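Long-range contacts in fumarate lyase (Mesorhizobium sp., PDB 3C8T), which is an enzyme of the fumarate lyase superfamily, a mostly helical protein whose four copies assemble into a tetramer: residues V187-G192 with I222-A227; P183-V188 with D229-T234; Y8-A13 with C286-A291; S124-S129 with I335-E340; P157-Y162 with N427-A432. All blocks are in the same frame, centred on the assembly; numbering follows the deposited sequence.

Contact 1 of 5, residues V187-G192 with I222-A227; sequences VVEFSG and ITWHSA
W224 makes two hydrogen bonds across this contact, one from its indole and one from its backbone. The two loops pair toward one end of the elongated helical chain: V187-G192 follows helix 160-185, and I222-A227 leads into helix 229-255. W224 NE1 donates to V188 O at 2.9 Å, and that oxygen lies near the plane of the indole. W224 N donates to E189 OE1 at 3.0 Å. This bond is nearly straight (171°) and uses the syn lone pair. The other carboxylate oxygen, E189 OE2, sits 3.2 Å above the indole plane, over the middle of the ring system. The carboxylate and ring planes are 30° apart. E189 CG stands anti to the backbone N (chi1 -178°), beside H225, and the bend at chi2 turns the carboxylate over the indole.

A third polar meeting joins two hydroxyls: S191 OG and T223 OG1 are 2.7 Å apart, and T223 OG1 is also hydrogen-bonded to G195 O. H225 flanks E189, with its CD2 3.4 Å from E189 CD. H225 NE2 is hydrogen-bonded to D106 of helix 104-140, which also takes the backbone N of S191 and of G192. Packing completes the buried contact. V187 CG2 comes to 3.6 Å from W224 NE1. At the far end, G192 O lies near the plane of the H225 imidazole, 3.0 Å from H225 CE1.

Contact 2 of 5, residues P183-V188 with D229-T234; sequences PRVLVV and DAVAET
The guanidinium of R184 meets the carboxylate of E233 at its edge. The two flat groups are nearly coplanar, 24° apart, though the side chains as a whole cross at about a right angle. The grip is side-on, with one nitrogen to each oxygen. R184 NE donates to E233 OE1 at 2.9 Å, almost in the guanidinium plane and onto the syn lone pair. R184 NH2 donates to E233 OE2 at 3.0 Å. This second bond is less straight (144°), and the oxygen is tilted from the guanidinium plane. E233 CG lies between its backbone N and carbonyl carbon (chi1 79°), and the extended chain beyond it carries the carboxylate out to the R184 guanidinium.

Beside the salt bridge the contact is mostly apolar. V185, in the last turn of helix 160-185, packs on the first turns of helix 229-255. Its CB is 4.2 Å from A230 CB, and its CG2 is 4.4 Å from V231 CG2. V185 CB also lies 3.6 Å from T234 OG1, which gives its proton to A230 O (2.9 Å) within its own helix. After V185 the chain leaves the helix through an inverse gamma turn centred on L186.

The ion pair continues into the second subunit. R184 NH1 bridges to E180 and E233 OE1 to R177, both of that subunit; D229 OD2 is held there by R173 and R177. Opposite charges therefore follow one another across the subunit boundary. Such a run would be expected to favour the ionised form of E233, while V185 and A230 pack without charge beside it.

Contact 3 of 5, residues Y8-A13 with C286-A291; sequences YGRSFA and CELILA
E287 OE2 is held by two partners: a water that ties it to R10, and H319 ND1 of the third subunit. The water donates to E287 OE2 at 2.9 Å and accepts from R10 N at 3.0 Å. It is a bridge between the N-terminal loop and helix 284-306. The rest is packing without further direct hydrogen bonds between the two segments, centred on L288. One methyl of L288, CD2, lies 3.4 Å from R10 O. The other, CD1, is 4.1 Å from R10 CB and lies over one face of the R10 guanidinium.

F12 meets L288 as well, and its ring reaches A291 one turn further along the helix. Its CG lies between the backbone N and the carbonyl carbon (chi1 50°). This starts the ring beside L288 O, which F12 CD1 approaches to 3.7 Å. F12 CB is 4.0 Å from L288 CB, and A291 CB meets the ring at its edge, 4.1 Å from F12 CE1. Between R10 and F12, S11 OG accepts from A13 N at 2.9 Å, forming an ST turn.

The loop thus lies across helix 284-306 just before helix 15-20 begins. F12 also packs on V331 and I335 of helix 315-344, and its ring meets H319 of the third subunit.

Contact 4 of 5, residues S124-S129 with I335-E340; sequences SRRIES and ILYQAE
Two long helices of the helical bundle, 104-140 and 315-344, run side by side here, closest at R126 and L336. The short segments run 25° apart in direction, with axes 9.1 Å apart. L336 CB lies 3.7 Å from R126 CB. Its branch CD2 is 4.0 Å from I127 CG1.

Beside this apolar step, R126 NH1 donates to E340 OE2 at 3.0 Å in a salt bridge, close to the guanidinium plane and fairly straight (160°). E340 CG is anti to its carbonyl carbon (chi1 -75°), and the extended chain beyond it carries the carboxylate to R126 and S129. Y337 CB covers one face of the R126 guanidinium, 3.6 Å above its plane and offset toward the rim. The other oxygen of E340, OE1, accepts from a water at 2.7 Å. The same water accepts from R125 NH1 and is hydrogen-bonded to S129 OG, which lies 3.0 Å from E340 OE1. R126 NH2 also forms a salt bridge with D14, and NE hydrogen-bonds to S333 OG.

R126 therefore sits between two acids, D14 and E340, which would be expected to balance its charge. E340 has a direct ion pair at OE2, and the water with S129 close by at OE1.

Contact 5 of 5, residues P157-Y162 with N427-A432; sequences PVTFGY and NYLGSA
L429 CG lies anti to the carbonyl carbon (chi1 -68°), and from there the two methyls of L429 reach strand 157-159. CD2 comes to 3.6 Å from P157 CB and to 3.5 Å from V158 O. CD1 is 4.0 Å from T159 CG2. T159 OG1 lies between its own backbone N and carbonyl carbon (chi1 60°), while CG2 is left to meet L429; the two side chains cross at about a right angle. T159 is the N-cap of helix 160-185. Its OG1 accepts from Y162 N at 3.2 Å and is also hydrogen-bonded to R142 O.

The other segment folds back in a type II' turn from L429 to A432, closed by A432 N to L429 O at 3.0 Å. G430 has the positive phi (60°) that this turn needs at its second residue. The turn brings A432 CB to 4.3 Å from Y162 CB.

At the opposite end of the contact, P157 CD meets the Y428 ring at its edge. A water donates to Y428 O at 2.7 Å and lies close to P157 O as well, though that second distance is too short to be trusted. Y428 OH is hydrogen-bonded to E367.

The contact joins regions of two sequence families, the lyase region and the C-terminal one. Within this chain, strand 157-159 is an outermost strand of a small antiparallel sheet, next to 145-150. Y428 packs on A368 and M371 of helix 366-377, and helix 432-440 begins at A432. Residues T196, S199 and L205 of the second subunit pack around both segments.

Contacts 1, 2 and 5 are buried; contacts 3 and 4 are partly buried. Contacts 1 and 2 touch. Their ranges overlap at V187 and V188, which touch across contact 1 only; R184 and V185, just before, carry contact 2. Contact 1 pairs loops by direct hydrogen bonds, and contact 2 joins helix ends by a salt bridge. Contact 2 also uses helix 160-185, whose other end belongs to contact 5, with centres about 41 Å apart. Contacts 3 and 4 touch through helices 284-306 and 315-344. Contact 4 has a direct ion pair. Contact 3 joins a loop to a helix by packing and a water bridge; contact 5 joins a loop to a strand and helix start mainly by apolar packing. Contact 4 alone is not touched by another subunit.

Contact 1 of 5, residues V187-G192 with I222-A227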
# COMPACT_ATOMS: atom_id res chain seq x y z
N VAL A 187 -9.56 17.12 19.97
CA VAL A 187 -8.86 17.75 21.07
C VAL A 187 -8.06 18.88 20.50
O VAL A 187 -7.67 18.86 19.34
CB VAL A 187 -7.90 16.77 21.86
CG1 VAL A 187 -8.67 15.74 22.66
CG2 VAL A 187 -6.89 16.09 20.96
N VAL A 188 -7.85 19.90 21.33
CA VAL A 188 -7.10 21.11 20.97
C VAL A 188 -5.64 20.75 20.77
O VAL A 188 -5.12 19.80 21.40
CB VAL A 188 -7.29 22.20 22.10
CG1 VAL A 188 -6.30 22.02 23.31
CG2 VAL A 188 -7.16 23.57 21.53
N GLU A 189 -4.95 21.48 19.90
CA GLU A 189 -3.48 21.47 19.97
C GLU A 189 -2.98 22.87 20.38
O GLU A 189 -3.15 23.83 19.62
CB GLU A 189 -2.83 21.07 18.65
CG GLU A 189 -1.31 21.02 18.76
CD GLU A 189 -0.81 19.64 19.09
OE1 GLU A 189 -0.56 19.40 20.27
OE2 GLU A 189 -0.68 18.79 18.17
N PHE A 190 -2.38 22.98 21.57
CA PHE A 190 -1.70 24.22 21.94
C PHE A 190 -0.53 23.93 22.86
O PHE A 190 -0.71 23.70 24.09
CB PHE A 190 -2.67 25.24 22.59
CG PHE A 190 -2.01 26.55 22.89
CD1 PHE A 190 -1.67 27.42 21.85
CD2 PHE A 190 -1.71 26.89 24.21
CE1 PHE A 190 -1.04 28.62 22.13
CE2 PHE A 190 -1.08 28.07 24.51
CZ PHE A 190 -0.73 28.96 23.48
N SER A 191 0.67 23.88 22.27
CA SER A 191 1.85 23.49 23.05
C SER A 191 3.11 24.25 22.71
O SER A 191 4.14 24.02 23.32
CB SER A 191 2.12 21.99 22.95
OG SER A 191 1.13 21.23 23.64
N GLY A 192 3.06 25.12 21.72
CA GLY A 192 4.21 25.93 21.41
C GLY A 192 5.32 25.19 20.69
O GLY A 192 5.19 24.00 20.38
N ILE A 222 -1.33 15.18 26.47
CA ILE A 222 -0.06 15.88 26.23
C ILE A 222 0.00 16.24 24.72
O ILE A 222 -0.73 15.67 23.87
CB ILE A 222 1.18 15.01 26.70
CG1 ILE A 222 2.49 15.82 26.76
CG2 ILE A 222 1.32 13.72 25.83
CD1 ILE A 222 3.60 15.12 27.59
N THR A 223 0.87 17.21 24.43
CA THR A 223 1.25 17.62 23.09
C THR A 223 1.20 16.47 22.09
O THR A 223 1.73 15.36 22.34
CB THR A 223 2.69 18.19 23.14
OG1 THR A 223 2.75 19.18 24.18
CG2 THR A 223 3.12 18.81 21.78
N TRP A 224 0.54 16.71 20.96
CA TRP A 224 0.46 15.66 19.95
C TRP A 224 1.03 16.13 18.60
O TRP A 224 0.64 15.62 17.57
CB TRP A 224 -0.97 15.07 19.86
CG TRP A 224 -2.08 16.06 19.71
CD1 TRP A 224 -2.67 16.80 20.70
CD2 TRP A 224 -2.76 16.43 18.48
NE1 TRP A 224 -3.68 17.59 20.17
CE2 TRP A 224 -3.76 17.36 18.81
CE3 TRP A 224 -2.64 16.01 17.14
CZ2 TRP A 224 -4.61 17.92 17.85
CZ3 TRP A 224 -3.51 16.57 16.17
CH2 TRP A 224 -4.46 17.49 16.54
N HIS A 225 1.94 17.11 18.62
CA HIS A 225 2.64 17.56 17.41
C HIS A 225 3.22 16.34 16.69
O HIS A 225 3.21 16.27 15.46
CB HIS A 225 3.77 18.53 17.76
CG HIS A 225 3.33 19.89 18.22
ND1 HIS A 225 4.08 20.67 19.07
CD2 HIS A 225 2.22 20.61 17.94
CE1 HIS A 225 3.45 21.80 19.31
NE2 HIS A 225 2.33 21.80 18.62
N SER A 226 3.72 15.37 17.46
CA SER A 226 4.38 14.18 16.90
C SER A 226 3.77 12.83 17.31
O SER A 226 4.33 11.78 17.00
CB SER A 226 5.86 14.20 17.24
OG SER A 226 6.03 13.98 18.62
N ALA A 227 2.61 12.86 17.96
CA ALA A 227 1.81 11.67 18.33
C ALA A 227 0.48 11.70 17.54
O ALA A 227 -0.54 12.25 18.00
CB ALA A 227 1.54 11.63 19.88

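Contact 2 of 5, residues P183-V188 with D229-T234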
# COMPACT_ATOMS: atom_id res chain seq x y z
N PRO A 183 -14.14 11.45 20.50
CA PRO A 183 -13.47 12.15 21.60
C PRO A 183 -11.95 12.01 21.54
O PRO A 183 -11.27 12.75 22.25
CB PRO A 183 -13.97 11.42 22.88
CG PRO A 183 -15.15 10.57 22.42
CD PRO A 183 -14.87 10.26 20.97
N ARG A 184 -11.41 11.05 20.78
CA ARG A 184 -9.94 10.96 20.74
C ARG A 184 -9.34 12.03 19.81
O ARG A 184 -8.37 12.73 20.18
CB ARG A 184 -9.40 9.54 20.45
CG ARG A 184 -9.38 8.62 21.74
CD ARG A 184 -8.80 7.24 21.42
NE ARG A 184 -9.50 6.57 20.29
CZ ARG A 184 -10.45 5.64 20.41
NH1 ARG A 184 -10.87 5.24 21.62
NH2 ARG A 184 -11.01 5.11 19.33
N VAL A 185 -9.94 12.18 18.63
CA VAL A 185 -9.41 13.08 17.64
C VAL A 185 -9.81 14.54 17.93
O VAL A 185 -9.06 15.44 17.56
CB VAL A 185 -9.75 12.64 16.16
CG1 VAL A 185 -11.25 12.75 15.89
CG2 VAL A 185 -8.96 13.47 15.13
N LEU A 186 -10.94 14.77 18.60
CA LEU A 186 -11.41 16.17 18.76
C LEU A 186 -10.86 16.85 20.01
O LEU A 186 -11.60 17.14 20.97
CB LEU A 186 -12.93 16.29 18.63
CG LEU A 186 -13.52 15.77 17.30
CD1 LEU A 186 -15.06 15.76 17.36
CD2 LEU A 186 -13.04 16.59 16.08
N VAL A 187 -9.56 17.12 19.97
CA VAL A 187 -8.86 17.75 21.07
C VAL A 187 -8.06 18.88 20.50
O VAL A 187 -7.67 18.86 19.34
CB VAL A 187 -7.90 16.77 21.86
CG1 VAL A 187 -8.67 15.74 22.66
CG2 VAL A 187 -6.89 16.09 20.96
N VAL A 188 -7.85 19.90 21.33
CA VAL A 188 -7.10 21.11 20.97
C VAL A 188 -5.64 20.75 20.77
O VAL A 188 -5.12 19.80 21.40
CB VAL A 188 -7.29 22.20 22.10
CG1 VAL A 188 -6.30 22.02 23.31
CG2 VAL A 188 -7.16 23.57 21.53
N ASP A 229 -1.69 9.41 16.24
CA ASP A 229 -2.54 8.22 16.19
C ASP A 229 -4.03 8.51 16.12
O ASP A 229 -4.78 7.75 15.52
CB ASP A 229 -2.23 7.28 17.37
CG ASP A 229 -2.27 8.01 18.73
OD1 ASP A 229 -1.37 8.83 19.01
OD2 ASP A 229 -3.20 7.77 19.51
N ALA A 230 -4.48 9.60 16.74
CA ALA A 230 -5.90 9.90 16.70
C ALA A 230 -6.31 10.40 15.33
O ALA A 230 -7.44 10.14 14.88
CB ALA A 230 -6.28 10.88 17.77
N VAL A 231 -5.39 11.08 14.65
CA VAL A 231 -5.67 11.48 13.26
C VAL A 231 -5.58 10.28 12.29
O VAL A 231 -6.43 10.12 11.42
CB VAL A 231 -4.72 12.62 12.77
CG1 VAL A 231 -5.08 13.01 11.29
CG2 VAL A 231 -4.77 13.85 13.75
N ALA A 232 -4.52 9.49 12.40
CA ALA A 232 -4.41 8.25 11.64
C ALA A 232 -5.63 7.32 11.77
O ALA A 232 -6.12 6.80 10.76
CB ALA A 232 -3.12 7.51 11.98
N GLU A 233 -6.17 7.16 13.00
CA GLU A 233 -7.30 6.25 13.21
C GLU A 233 -8.54 6.76 12.54
O GLU A 233 -9.37 5.98 12.09
CB GLU A 233 -7.57 5.92 14.69
CG GLU A 233 -8.30 6.96 15.43
CD GLU A 233 -8.59 6.54 16.87
OE1 GLU A 233 -8.32 7.35 17.81
OE2 GLU A 233 -9.07 5.39 17.04
N THR A 234 -8.64 8.08 12.40
CA THR A 234 -9.79 8.66 11.72
C THR A 234 -9.81 8.30 10.24
O THR A 234 -10.84 7.93 9.69
CB THR A 234 -9.83 10.19 11.90
OG1 THR A 234 -9.88 10.45 13.29
CG2 THR A 234 -11.07 10.80 11.23

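Contact 3 of 5, residues Y8-A13 with C286-A291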
# COMPACT_ATOMS: atom_id res chain seq x y z
N TYR A 8 -12.49 13.60 -17.14
CA TYR A 8 -12.49 12.21 -17.56
C TYR A 8 -13.88 11.59 -17.55
O TYR A 8 -14.29 10.92 -18.48
CB TYR A 8 -11.56 11.37 -16.67
CG TYR A 8 -10.09 11.64 -16.86
CD1 TYR A 8 -9.46 11.40 -18.09
CD2 TYR A 8 -9.32 12.10 -15.80
CE1 TYR A 8 -8.09 11.62 -18.26
CE2 TYR A 8 -7.95 12.35 -15.97
CZ TYR A 8 -7.34 12.10 -17.20
OH TYR A 8 -6.00 12.37 -17.36
N GLY A 9 -14.57 11.78 -16.44
CA GLY A 9 -15.79 11.06 -16.16
C GLY A 9 -16.37 11.77 -14.96
O GLY A 9 -16.21 12.98 -14.83
N ARG A 10 -17.00 11.00 -14.08
CA ARG A 10 -17.62 11.57 -12.90
C ARG A 10 -16.63 11.52 -11.73
O ARG A 10 -15.76 10.66 -11.67
CB ARG A 10 -18.94 10.83 -12.62
CG ARG A 10 -19.91 10.84 -13.83
CD ARG A 10 -21.35 10.46 -13.48
NE ARG A 10 -21.73 10.98 -12.16
CZ ARG A 10 -22.74 10.52 -11.42
NH1 ARG A 10 -23.51 9.52 -11.85
NH2 ARG A 10 -22.97 11.06 -10.22
N SER A 11 -16.76 12.48 -10.81
CA SER A 11 -15.93 12.52 -9.63
C SER A 11 -16.50 11.67 -8.48
O SER A 11 -17.71 11.62 -8.25
CB SER A 11 -15.72 13.95 -9.17
OG SER A 11 -14.99 13.95 -7.95
N PHE A 12 -15.61 10.98 -7.77
CA PHE A 12 -16.03 10.33 -6.52
C PHE A 12 -15.82 11.22 -5.28
O PHE A 12 -16.05 10.76 -4.17
CB PHE A 12 -15.36 8.96 -6.34
CG PHE A 12 -13.86 8.99 -6.51
CD1 PHE A 12 -13.22 7.94 -7.15
CD2 PHE A 12 -13.10 10.06 -6.05
CE1 PHE A 12 -11.82 7.97 -7.33
CE2 PHE A 12 -11.72 10.10 -6.22
CZ PHE A 12 -11.06 9.05 -6.85
N ALA A 13 -15.36 12.47 -5.46
CA ALA A 13 -15.13 13.41 -4.33
C ALA A 13 -16.36 14.31 -4.04
O ALA A 13 -17.08 14.73 -4.96
CB ALA A 13 -13.87 14.23 -4.58
N CYS A 286 -21.28 2.19 -8.66
CA CYS A 286 -20.40 1.08 -8.27
C CYS A 286 -18.97 1.37 -8.74
O CYS A 286 -18.02 1.16 -7.98
CB CYS A 286 -20.87 -0.23 -8.87
SG CYS A 286 -22.44 -0.86 -8.20
N GLU A 287 -18.83 1.87 -9.98
CA GLU A 287 -17.52 2.29 -10.47
C GLU A 287 -16.87 3.28 -9.50
O GLU A 287 -15.78 3.06 -9.07
CB GLU A 287 -17.62 2.92 -11.84
CG GLU A 287 -16.41 3.66 -12.29
CD GLU A 287 -16.70 4.67 -13.39
OE1 GLU A 287 -17.61 4.42 -14.20
OE2 GLU A 287 -15.99 5.69 -13.49
N LEU A 288 -17.58 4.34 -9.13
CA LEU A 288 -17.00 5.41 -8.31
C LEU A 288 -16.66 4.89 -6.90
O LEU A 288 -15.62 5.22 -6.36
CB LEU A 288 -17.97 6.61 -8.22
CG LEU A 288 -18.25 7.30 -9.56
CD1 LEU A 288 -19.43 8.25 -9.47
CD2 LEU A 288 -17.04 8.04 -9.99
N ILE A 289 -17.55 4.08 -6.34
CA ILE A 289 -17.37 3.51 -5.02
C ILE A 289 -16.13 2.63 -4.95
O ILE A 289 -15.32 2.76 -4.04
CB ILE A 289 -18.60 2.69 -4.55
CG1 ILE A 289 -19.80 3.61 -4.31
CG2 ILE A 289 -18.26 1.94 -3.25
CD1 ILE A 289 -21.09 2.90 -3.90
N LEU A 290 -15.98 1.77 -5.95
CA LEU A 290 -14.93 0.79 -5.99
C LEU A 290 -13.54 1.41 -6.26
O LEU A 290 -12.55 1.00 -5.65
CB LEU A 290 -15.28 -0.26 -7.05
CG LEU A 290 -16.29 -1.35 -6.59
CD1 LEU A 290 -16.81 -2.16 -7.79
CD2 LEU A 290 -15.67 -2.27 -5.55
N ALA A 291 -13.47 2.39 -7.15
CA ALA A 291 -12.23 3.14 -7.32
C ALA A 291 -11.91 3.94 -6.05
O ALA A 291 -10.77 3.93 -5.58
CB ALA A 291 -12.32 4.10 -8.55
O HOH W 1 -17.39 8.05 -14.45

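Contact 4 of 5, residues S124-S129 with I335-E340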
# COMPACT_ATOMS: atom_id res chain seq x y z
N SER A 124 -21.10 11.15 9.45
CA SER A 124 -22.12 10.51 10.25
C SER A 124 -23.51 10.57 9.58
O SER A 124 -24.25 9.58 9.54
CB SER A 124 -22.14 11.15 11.64
OG SER A 124 -23.23 10.67 12.39
N ARG A 125 -23.84 11.75 9.04
CA ARG A 125 -25.07 12.02 8.31
C ARG A 125 -25.19 11.07 7.08
O ARG A 125 -26.25 10.52 6.81
CB ARG A 125 -24.95 13.47 7.83
CG ARG A 125 -26.15 14.27 7.78
CD ARG A 125 -26.46 14.61 6.32
NE ARG A 125 -25.74 15.74 5.72
CZ ARG A 125 -25.64 15.85 4.39
NH1 ARG A 125 -26.19 14.91 3.63
NH2 ARG A 125 -25.03 16.87 3.81
N ARG A 126 -24.11 10.87 6.35
CA ARG A 126 -24.15 9.99 5.18
C ARG A 126 -24.26 8.50 5.59
O ARG A 126 -24.97 7.70 4.95
CB ARG A 126 -22.96 10.23 4.25
CG ARG A 126 -22.74 11.69 3.88
CD ARG A 126 -22.26 11.71 2.46
NE ARG A 126 -22.01 13.04 1.93
CZ ARG A 126 -22.92 13.81 1.33
NH1 ARG A 126 -24.17 13.41 1.21
NH2 ARG A 126 -22.57 15.01 0.90
N ILE A 127 -23.58 8.13 6.65
CA ILE A 127 -23.70 6.77 7.20
C ILE A 127 -25.15 6.50 7.68
O ILE A 127 -25.70 5.43 7.43
CB ILE A 127 -22.66 6.52 8.32
CG1 ILE A 127 -21.22 6.41 7.76
CG2 ILE A 127 -23.07 5.29 9.19
CD1 ILE A 127 -20.12 6.07 8.88
N GLU A 128 -25.78 7.47 8.33
CA GLU A 128 -27.20 7.35 8.70
C GLU A 128 -28.18 7.24 7.50
O GLU A 128 -29.08 6.41 7.55
CB GLU A 128 -27.62 8.47 9.67
CG GLU A 128 -26.78 8.48 10.97
CD GLU A 128 -26.73 7.10 11.68
OE1 GLU A 128 -25.69 6.40 11.66
OE2 GLU A 128 -27.76 6.71 12.26
N SER A 129 -28.00 8.03 6.43
CA SER A 129 -28.78 7.79 5.21
C SER A 129 -28.52 6.43 4.60
O SER A 129 -29.45 5.80 4.11
CB SER A 129 -28.52 8.84 4.12
OG SER A 129 -28.62 10.12 4.65
N ILE A 335 -18.17 8.82 -2.11
CA ILE A 335 -18.65 7.42 -2.30
C ILE A 335 -19.81 7.03 -1.35
O ILE A 335 -20.73 6.29 -1.75
CB ILE A 335 -17.49 6.34 -2.36
CG1 ILE A 335 -16.80 6.15 -1.02
CG2 ILE A 335 -16.46 6.73 -3.43
CD1 ILE A 335 -15.67 5.18 -1.11
N LEU A 336 -19.80 7.55 -0.10
CA LEU A 336 -21.03 7.45 0.73
C LEU A 336 -22.21 8.11 0.08
O LEU A 336 -23.31 7.57 0.13
CB LEU A 336 -20.88 8.00 2.14
CG LEU A 336 -20.12 7.12 3.11
CD1 LEU A 336 -19.48 8.05 4.12
CD2 LEU A 336 -20.98 5.99 3.77
N TYR A 337 -22.01 9.26 -0.54
CA TYR A 337 -23.12 9.91 -1.23
C TYR A 337 -23.61 9.08 -2.45
O TYR A 337 -24.83 8.96 -2.70
CB TYR A 337 -22.86 11.39 -1.63
CG TYR A 337 -24.00 11.84 -2.51
CD1 TYR A 337 -23.85 11.89 -3.91
CD2 TYR A 337 -25.28 12.08 -1.96
CE1 TYR A 337 -24.94 12.21 -4.74
CE2 TYR A 337 -26.37 12.41 -2.78
CZ TYR A 337 -26.19 12.46 -4.16
OH TYR A 337 -27.25 12.76 -4.97
N GLN A 338 -22.67 8.52 -3.20
CA GLN A 338 -23.02 7.63 -4.32
C GLN A 338 -23.83 6.43 -3.84
O GLN A 338 -24.81 6.06 -4.47
CB GLN A 338 -21.77 7.16 -5.07
CG GLN A 338 -21.11 8.24 -5.90
CD GLN A 338 -22.09 8.90 -6.87
OE1 GLN A 338 -22.84 8.22 -7.55
NE2 GLN A 338 -22.08 10.21 -6.93
N ALA A 339 -23.44 5.86 -2.69
CA ALA A 339 -24.19 4.74 -2.07
C ALA A 339 -25.59 5.13 -1.58
O ALA A 339 -26.54 4.37 -1.81
CB ALA A 339 -23.41 4.10 -0.97
N GLU A 340 -25.71 6.28 -0.90
CA GLU A 340 -27.04 6.85 -0.52
C GLU A 340 -28.00 6.90 -1.74
O GLU A 340 -29.14 6.49 -1.68
CB GLU A 340 -26.93 8.31 -0.00
CG GLU A 340 -26.38 8.57 1.38
CD GLU A 340 -26.27 10.07 1.68
OE1 GLU A 340 -27.32 10.70 1.98
OE2 GLU A 340 -25.16 10.64 1.62
O HOH W 2 -26.90 12.30 4.08

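Contact 5 of 5, residues P157-Y162 with N427-A432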
# COMPACT_ATOMS: atom_id res chain seq x y z
N PRO A 157 -30.65 -21.21 -1.42
CA PRO A 157 -31.47 -20.00 -1.49
C PRO A 157 -31.19 -18.98 -0.36
O PRO A 157 -30.98 -19.38 0.78
CB PRO A 157 -32.89 -20.56 -1.38
CG PRO A 157 -32.79 -21.97 -1.79
CD PRO A 157 -31.48 -22.42 -1.29
N VAL A 158 -31.22 -17.69 -0.69
CA VAL A 158 -31.28 -16.63 0.35
C VAL A 158 -32.42 -15.66 -0.04
O VAL A 158 -33.13 -15.94 -0.99
CB VAL A 158 -29.92 -15.85 0.53
CG1 VAL A 158 -28.78 -16.79 0.98
CG2 VAL A 158 -29.54 -15.04 -0.71
N THR A 159 -32.63 -14.56 0.68
CA THR A 159 -33.52 -13.51 0.15
C THR A 159 -32.70 -12.28 -0.07
O THR A 159 -31.61 -12.17 0.51
CB THR A 159 -34.71 -13.19 1.09
OG1 THR A 159 -34.21 -12.74 2.34
CG2 THR A 159 -35.58 -14.42 1.32
N PHE A 160 -33.17 -11.37 -0.92
CA PHE A 160 -32.47 -10.14 -1.15
C PHE A 160 -32.46 -9.26 0.13
O PHE A 160 -31.49 -8.57 0.39
CB PHE A 160 -33.01 -9.39 -2.36
CG PHE A 160 -32.31 -8.07 -2.58
CD1 PHE A 160 -30.98 -8.04 -3.01
CD2 PHE A 160 -32.95 -6.87 -2.28
CE1 PHE A 160 -30.31 -6.85 -3.17
CE2 PHE A 160 -32.28 -5.64 -2.43
CZ PHE A 160 -30.93 -5.64 -2.88
N GLY A 161 -33.53 -9.28 0.92
CA GLY A 161 -33.54 -8.53 2.19
C GLY A 161 -32.46 -9.06 3.12
O GLY A 161 -31.85 -8.31 3.87
N TYR A 162 -32.24 -10.39 3.10
CA TYR A 162 -31.16 -10.99 3.85
C TYR A 162 -29.80 -10.37 3.44
O TYR A 162 -29.06 -9.88 4.32
CB TYR A 162 -31.16 -12.52 3.78
CG TYR A 162 -29.83 -13.12 4.26
CD1 TYR A 162 -29.62 -13.44 5.59
CD2 TYR A 162 -28.77 -13.32 3.34
CE1 TYR A 162 -28.38 -13.94 6.01
CE2 TYR A 162 -27.54 -13.82 3.74
CZ TYR A 162 -27.35 -14.12 5.07
OH TYR A 162 -26.11 -14.61 5.43
N ASN A 427 -38.92 -23.19 -0.66
CA ASN A 427 -39.20 -23.84 0.63
C ASN A 427 -38.00 -23.98 1.53
O ASN A 427 -38.12 -24.57 2.60
CB ASN A 427 -39.84 -25.24 0.44
CG ASN A 427 -41.19 -25.17 -0.24
OD1 ASN A 427 -41.96 -24.25 0.02
ND2 ASN A 427 -41.48 -26.11 -1.13
N TYR A 428 -36.84 -23.45 1.13
CA TYR A 428 -35.61 -23.70 1.90
C TYR A 428 -34.83 -22.45 2.29
O TYR A 428 -33.65 -22.31 1.94
CB TYR A 428 -34.73 -24.64 1.09
CG TYR A 428 -33.75 -25.44 1.91
CD1 TYR A 428 -34.19 -26.22 2.97
CD2 TYR A 428 -32.38 -25.43 1.60
CE1 TYR A 428 -33.31 -26.97 3.70
CE2 TYR A 428 -31.49 -26.20 2.33
CZ TYR A 428 -31.95 -26.96 3.39
OH TYR A 428 -31.08 -27.75 4.14
N LEU A 429 -35.48 -21.55 3.02
CA LEU A 429 -34.91 -20.23 3.28
C LEU A 429 -34.44 -20.07 4.71
O LEU A 429 -33.82 -19.05 5.08
CB LEU A 429 -35.89 -19.12 2.86
CG LEU A 429 -36.17 -18.95 1.34
CD1 LEU A 429 -37.35 -18.04 1.17
CD2 LEU A 429 -34.95 -18.41 0.60
N GLY A 430 -34.70 -21.09 5.52
CA GLY A 430 -34.13 -21.23 6.86
C GLY A 430 -34.47 -20.08 7.78
O GLY A 430 -35.66 -19.74 7.95
N SER A 431 -33.44 -19.47 8.37
CA SER A 431 -33.64 -18.34 9.25
C SER A 431 -33.49 -16.96 8.55
O SER A 431 -33.39 -15.94 9.22
CB SER A 431 -32.67 -18.44 10.44
OG SER A 431 -33.05 -19.48 11.34
N ALA A 432 -33.44 -16.94 7.22
CA ALA A 432 -33.23 -15.71 6.49
C ALA A 432 -34.10 -14.57 7.04
O ALA A 432 -33.60 -13.51 7.48
CB ALA A 432 -33.49 -15.92 5.01
O HOH W 3 -31.28 -21.19 2.55